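Autotransporter adhesin (Vibrio vulnificus, PDB 4ERR) localizes the MARTX effector domain DUF5 to membranes through its four-helical-bundle domain, probably in the host cell. Local coordinates at the interface of chains A and B. Numbering follows the deposited sequence. Chains: chain A/B, Autotransporter adhesin.

Contact 1: the interface of chains A and B. Residues chain A 51, 54-55, 58; chain B 70-71, 73-74, 78.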
# COMPACT_ATOMS: atom_id res chain seq x y z
N ASN A 51 15.21 -11.53 6.24
CA ASN A 51 15.80 -10.57 5.34
C ASN A 51 15.46 -10.91 3.88
O ASN A 51 15.03 -10.05 3.10
CB ASN A 51 17.30 -10.50 5.57
CG ASN A 51 17.96 -9.38 4.82
OD1 ASN A 51 17.56 -8.21 4.94
ND2 ASN A 51 18.99 -9.71 4.03
N ILE A 54 11.75 -10.21 3.07
CA ILE A 54 11.48 -8.78 2.91
C ILE A 54 12.00 -8.30 1.57
O ILE A 54 11.29 -7.61 0.84
CB ILE A 54 12.03 -7.93 4.05
CG1 ILE A 54 11.43 -8.36 5.40
CG2 ILE A 54 11.72 -6.45 3.80
CD1 ILE A 54 12.14 -7.76 6.62
N ASN A 55 13.23 -8.68 1.23
CA ASN A 55 13.79 -8.30 -0.04
C ASN A 55 12.88 -8.72 -1.19
O ASN A 55 12.56 -7.90 -2.06
CB ASN A 55 15.16 -8.94 -0.24
CG ASN A 55 15.69 -8.66 -1.60
OD1 ASN A 55 15.54 -9.47 -2.53
ND2 ASN A 55 16.25 -7.47 -1.77
N ILE A 58 9.62 -6.67 -1.40
CA ILE A 58 9.81 -5.31 -1.86
C ILE A 58 10.02 -5.31 -3.35
O ILE A 58 9.57 -4.37 -4.06
CB ILE A 58 10.95 -4.57 -1.09
CG1 ILE A 58 10.54 -4.38 0.36
CG2 ILE A 58 11.26 -3.20 -1.72
CD1 ILE A 58 11.57 -3.70 1.21
N LEU B 70 7.85 -1.94 6.60
CA LEU B 70 8.73 -3.04 6.18
C LEU B 70 10.15 -2.56 5.80
O LEU B 70 11.12 -3.27 6.02
CB LEU B 70 8.11 -3.81 5.02
CG LEU B 70 6.93 -4.71 5.35
CD1 LEU B 70 6.33 -5.28 4.07
CD2 LEU B 70 7.35 -5.82 6.30
N THR B 71 10.25 -1.38 5.19
CA THR B 71 11.55 -0.80 4.85
C THR B 71 12.34 -0.54 6.13
O THR B 71 13.53 -0.78 6.17
CB THR B 71 11.40 0.43 3.95
OG1 THR B 71 10.82 0.02 2.70
CG2 THR B 71 12.74 1.15 3.69
N LEU B 73 11.86 -2.20 8.99
CA LEU B 73 12.19 -3.51 9.48
C LEU B 73 13.45 -4.04 8.79
O LEU B 73 14.31 -4.62 9.43
CB LEU B 73 11.01 -4.46 9.30
CG LEU B 73 11.17 -5.90 9.78
CD1 LEU B 73 11.51 -5.98 11.27
CD2 LEU B 73 9.90 -6.73 9.43
N LYS B 74 13.52 -3.92 7.47
CA LYS B 74 14.66 -4.45 6.74
C LYS B 74 15.96 -3.88 7.28
O LYS B 74 16.96 -4.58 7.49
CB LYS B 74 14.50 -4.05 5.27
CG LYS B 74 15.56 -4.60 4.36
CD LYS B 74 15.42 -6.07 4.28
CE LYS B 74 15.97 -6.60 2.96
NZ LYS B 74 17.43 -6.41 2.79
N THR B 78 19.05 -5.92 8.73
CA THR B 78 20.37 -5.79 8.11
C THR B 78 21.38 -5.27 9.16
O THR B 78 22.49 -5.76 9.23
CB THR B 78 20.35 -4.89 6.84
OG1 THR B 78 19.82 -3.62 7.14
CG2 THR B 78 19.49 -5.49 5.74

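Contact 2: the interface of chains A and B. Residues chain A 10-11, 66-67, 70; chain B 21-22, 25, 57.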
# COMPACT_ATOMS: atom_id res chain seq x y z
N LEU A 10 -14.00 0.31 -7.90
CA LEU A 10 -12.62 0.68 -7.53
C LEU A 10 -12.12 -0.21 -6.39
O LEU A 10 -11.01 -0.77 -6.46
CB LEU A 10 -12.53 2.18 -7.17
CG LEU A 10 -11.17 2.66 -6.63
CD1 LEU A 10 -10.05 2.54 -7.66
CD2 LEU A 10 -11.33 4.07 -6.05
N LYS A 11 -12.93 -0.33 -5.34
CA LYS A 11 -12.56 -1.15 -4.21
C LYS A 11 -12.35 -2.65 -4.62
O LYS A 11 -11.42 -3.31 -4.15
CB LYS A 11 -13.61 -1.04 -3.11
CG LYS A 11 -13.62 0.34 -2.43
CD LYS A 11 -14.64 0.42 -1.29
CE LYS A 11 -14.56 1.78 -0.62
NZ LYS A 11 -15.54 1.95 0.49
N ARG A 66 -4.27 -0.77 -3.93
CA ARG A 66 -4.97 0.50 -4.03
C ARG A 66 -4.36 1.42 -5.07
O ARG A 66 -5.06 1.94 -5.95
CB ARG A 66 -4.96 1.16 -2.64
CG ARG A 66 -5.66 2.45 -2.64
CD ARG A 66 -5.33 3.21 -1.39
NE ARG A 66 -5.87 2.57 -0.20
CZ ARG A 66 -5.64 3.00 1.04
NH1 ARG A 66 -4.83 4.03 1.26
NH2 ARG A 66 -6.20 2.40 2.07
N ASN A 67 -3.05 1.56 -5.01
CA ASN A 67 -2.36 2.48 -5.92
C ASN A 67 -2.45 1.98 -7.36
O ASN A 67 -2.62 2.80 -8.28
CB ASN A 67 -0.93 2.75 -5.46
CG ASN A 67 -0.89 3.82 -4.33
OD1 ASN A 67 -1.75 3.81 -3.43
ND2 ASN A 67 0.04 4.75 -4.41
N LEU A 70 -5.90 2.89 -8.55
CA LEU A 70 -6.00 4.35 -8.72
C LEU A 70 -5.41 4.81 -10.03
O LEU A 70 -5.95 5.73 -10.66
CB LEU A 70 -5.35 5.08 -7.54
CG LEU A 70 -6.19 5.07 -6.25
CD1 LEU A 70 -5.37 5.73 -5.08
CD2 LEU A 70 -7.55 5.82 -6.41
N ILE B 21 -2.49 8.44 4.60
CA ILE B 21 -2.73 7.92 3.26
C ILE B 21 -4.21 7.58 3.15
O ILE B 21 -4.85 7.91 2.16
CB ILE B 21 -1.86 6.68 2.96
CG1 ILE B 21 -0.37 7.00 3.14
CG2 ILE B 21 -2.11 6.17 1.53
CD1 ILE B 21 0.56 5.84 2.87
N GLY B 22 -4.74 6.92 4.18
CA GLY B 22 -6.16 6.56 4.22
C GLY B 22 -7.08 7.76 4.16
O GLY B 22 -8.14 7.72 3.51
N TYR B 25 -7.03 8.98 0.62
CA TYR B 25 -7.81 8.04 -0.16
C TYR B 25 -9.31 8.27 -0.02
O TYR B 25 -10.05 8.25 -0.99
CB TYR B 25 -7.46 6.60 0.18
CG TYR B 25 -8.12 5.56 -0.66
CD1 TYR B 25 -7.97 5.55 -2.04
CD2 TYR B 25 -8.82 4.51 -0.08
CE1 TYR B 25 -8.53 4.54 -2.82
CE2 TYR B 25 -9.38 3.48 -0.87
CZ TYR B 25 -9.24 3.50 -2.22
OH TYR B 25 -9.77 2.47 -2.99
N TYR B 57 -2.49 12.64 -4.72
CA TYR B 57 -2.28 11.45 -3.94
C TYR B 57 -1.07 10.65 -4.44
O TYR B 57 -0.24 10.24 -3.65
CB TYR B 57 -3.58 10.59 -3.94
CG TYR B 57 -3.44 9.23 -3.30
CD1 TYR B 57 -2.83 8.18 -3.99
CD2 TYR B 57 -3.94 8.96 -2.02
CE1 TYR B 57 -2.67 6.94 -3.42
CE2 TYR B 57 -3.80 7.69 -1.45
CZ TYR B 57 -3.17 6.69 -2.15
OH TYR B 57 -3.03 5.45 -1.53

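Contact 3: the interface of chains A and B. Residues chain A 6-7, 10-11; chain B 29, 32-33.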
# COMPACT_ATOMS: atom_id res chain seq x y z
N THR A 6 -17.21 2.93 -10.41
CA THR A 6 -17.91 3.38 -9.20
C THR A 6 -16.95 3.14 -8.00
O THR A 6 -15.93 2.46 -8.12
CB THR A 6 -19.19 2.59 -8.97
OG1 THR A 6 -18.86 1.20 -8.78
CG2 THR A 6 -20.18 2.76 -10.15
N VAL A 7 -17.28 3.68 -6.83
CA VAL A 7 -16.47 3.44 -5.64
C VAL A 7 -16.38 1.93 -5.37
O VAL A 7 -15.32 1.42 -5.10
CB VAL A 7 -17.00 4.19 -4.42
CG1 VAL A 7 -16.36 3.66 -3.14
CG2 VAL A 7 -16.75 5.70 -4.61
N LEU A 10 -14.00 0.31 -7.90
CA LEU A 10 -12.62 0.68 -7.53
C LEU A 10 -12.12 -0.21 -6.39
O LEU A 10 -11.01 -0.77 -6.46
CB LEU A 10 -12.53 2.18 -7.17
CG LEU A 10 -11.17 2.66 -6.63
CD1 LEU A 10 -10.05 2.54 -7.66
CD2 LEU A 10 -11.33 4.07 -6.05
N LYS A 11 -12.93 -0.33 -5.34
CA LYS A 11 -12.56 -1.15 -4.21
C LYS A 11 -12.35 -2.65 -4.62
O LYS A 11 -11.42 -3.31 -4.15
CB LYS A 11 -13.61 -1.04 -3.11
CG LYS A 11 -13.62 0.34 -2.43
CD LYS A 11 -14.64 0.42 -1.29
CE LYS A 11 -14.56 1.78 -0.62
NZ LYS A 11 -15.54 1.95 0.49
N LEU B 29 -12.34 8.82 -2.75
CA LEU B 29 -13.60 8.05 -2.74
C LEU B 29 -14.84 8.94 -2.67
O LEU B 29 -15.87 8.68 -3.33
CB LEU B 29 -13.61 7.09 -1.56
CG LEU B 29 -12.59 5.94 -1.52
CD1 LEU B 29 -12.66 5.22 -0.18
CD2 LEU B 29 -12.80 4.94 -2.67
N LEU B 32 -15.17 10.71 -6.03
CA LEU B 32 -15.67 9.77 -7.03
C LEU B 32 -17.19 9.60 -6.90
O LEU B 32 -17.90 9.55 -7.91
CB LEU B 32 -14.93 8.43 -6.88
CG LEU B 32 -15.30 7.32 -7.85
CD1 LEU B 32 -15.06 7.81 -9.29
CD2 LEU B 32 -14.44 6.07 -7.59
N ASP B 33 -17.70 9.51 -5.68
CA ASP B 33 -19.14 9.45 -5.49
C ASP B 33 -19.80 10.72 -6.04
O ASP B 33 -20.83 10.63 -6.68
CB ASP B 33 -19.50 9.24 -4.02
CG ASP B 33 -19.55 7.78 -3.62
OD1 ASP B 33 -19.92 6.89 -4.44
OD2 ASP B 33 -19.24 7.53 -2.46
O HOH W 1 -19.39 5.65 -6.87

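Contact 1: the interface of chains A and B
A:Asn51 and B:Lys74 make a polar link in this helix-on-helix contact between two copies of the four-helical-bundle membrane localization domain, helix 40-60 of chain A lying against helix 65-81 of chain B. The terminal nitrogen NZ of B:Lys74 gives a hydrogen bond to the amide oxygen OD1 of A:Asn51 at 2.8 Å. It stands 31° out of the carbonyl plane. The lysine reaches that oxygen by bending at chi2 and again at chi4, which carries its tail across the asparagine at roughly a right angle.

Apolar contacts accompany this bond. The lysine's methylenes serve here as a greasy arm: CD of B:Lys74 lies 3.8 Å from CG2 of A:Ile54, the two side chains running past each other in opposite directions, and CE meets CB of A:Asn55 at 4.0 Å. The other branch of A:Ile54 crosses B:Leu73, its CD1 touching leucine CD2 at 3.7 Å. A:Ile58 adds a looser touch with CD1 near the hydroxyl of B:Thr71.

Within chain B, OG1 of B:Thr78 donates a hydrogen bond to the backbone O of B:Lys74 at 3.0 Å, while its methyl CG2 faces OD1 of A:Asn51.

Contact 2: the interface of chains A and B
A:Arg66 reaches B:Tyr25 with CG trans to the backbone N (chi1 -180°) and then turns at chi3 (-67°), which lays the end of the chain flat on the tyrosine ring. B:Tyr25 swings out to meet it, its own CG also opposite the backbone N. CD of A:Arg66 sits over the middle of the B:Tyr25 ring, 3.6 Å from its centroid, as a CH-pi contact. Beyond it the guanidinium stacks with its plane only 7° from that of the ring. CD2 of B:Tyr25 lies over the guanidinium toward its rim, 3.5 Å from NE of A:Arg66. The hydroxyl OH of B:Tyr25 lies 3.8 Å from CD2 of A:Leu10.

B:Tyr57 approaches from another side. Its phenol OH donates to OD1 of A:Asn67 at 2.8 Å, on a lone pair in the carbonyl plane, and also lies at the edge of the arginine guanidinium. A:Leu70 divides its methyls between the tyrosines: CD1 covers the face of B:Tyr57, 3.8 Å from the ring centroid, and A:Leu70 CD2 meets the edge of B:Tyr25, 3.9 Å from B:Tyr25 CE1.

The patch joins the N-terminal turns of chain A helix 65-81, with helix 7-37 alongside, to helices 7-37 and 41-60 of chain B.

Contact 3: the interface of chains A and B
A:Val7 pushes its methyls against B:Leu29, B:Leu32 and B:Asp33, and this is the tight part of the contact. With CG1 opposite the backbone N (chi1 166°), the valine sends its two branches to different neighbours. CG1 packs against CD2 of B:Leu29 at 3.8 Å, the side chains crossing at about a right angle. CG2 enters the corner formed by the backbone O of B:Leu29, the side chain of B:Leu32 and the carboxylate of B:Asp33; it is 3.4 Å from that backbone oxygen and 3.6 Å from the carboxylate carbon CG. CD2 of B:Leu29 also touches CD2 of A:Leu10 at 3.8 Å, and B:Leu32 brings its CD2 up to the same A:Leu10 methyl at 4.0 Å.

Two flanks are looser. On one, a water links the chains: its oxygen is 2.9 Å from the backbone N of A:Val7. The angle at the amide hydrogen is 166°, a nearly straight bond. The same water oxygen is 2.8 Å from OD1 of B:Asp33. The carboxylate thus meets the start of the chain A helix through water while its carbon packs on valine. On the other flank, A:Lys11 stretches out fully beyond CG and touches CD1 of B:Leu29 only lightly with CE.

The site lies where the first turns of chain A helix 7-37, just after A:Thr6 in the loop, meet the later part of the same helix in chain B.

Contacts 2 and 3 are neighbours, their C-alpha centres about 10 Å apart, and they share A:Leu10 and A:Lys11; helix 7-37 of each chain runs through both. Contact 1 stands apart, its C-alpha centre about 23 Å from that of contact 2 and 32 Å from that of contact 3, but helix 65-81 appears in contacts 1 and 2, contributed by chain B in one and chain A in the other. The two-fold symmetry repeats each contact with the chains exchanged, spreading the interface along the helices. The two chains pair extensively in the crystal, although the structure alone does not show that this dimer forms in solution or on a membrane.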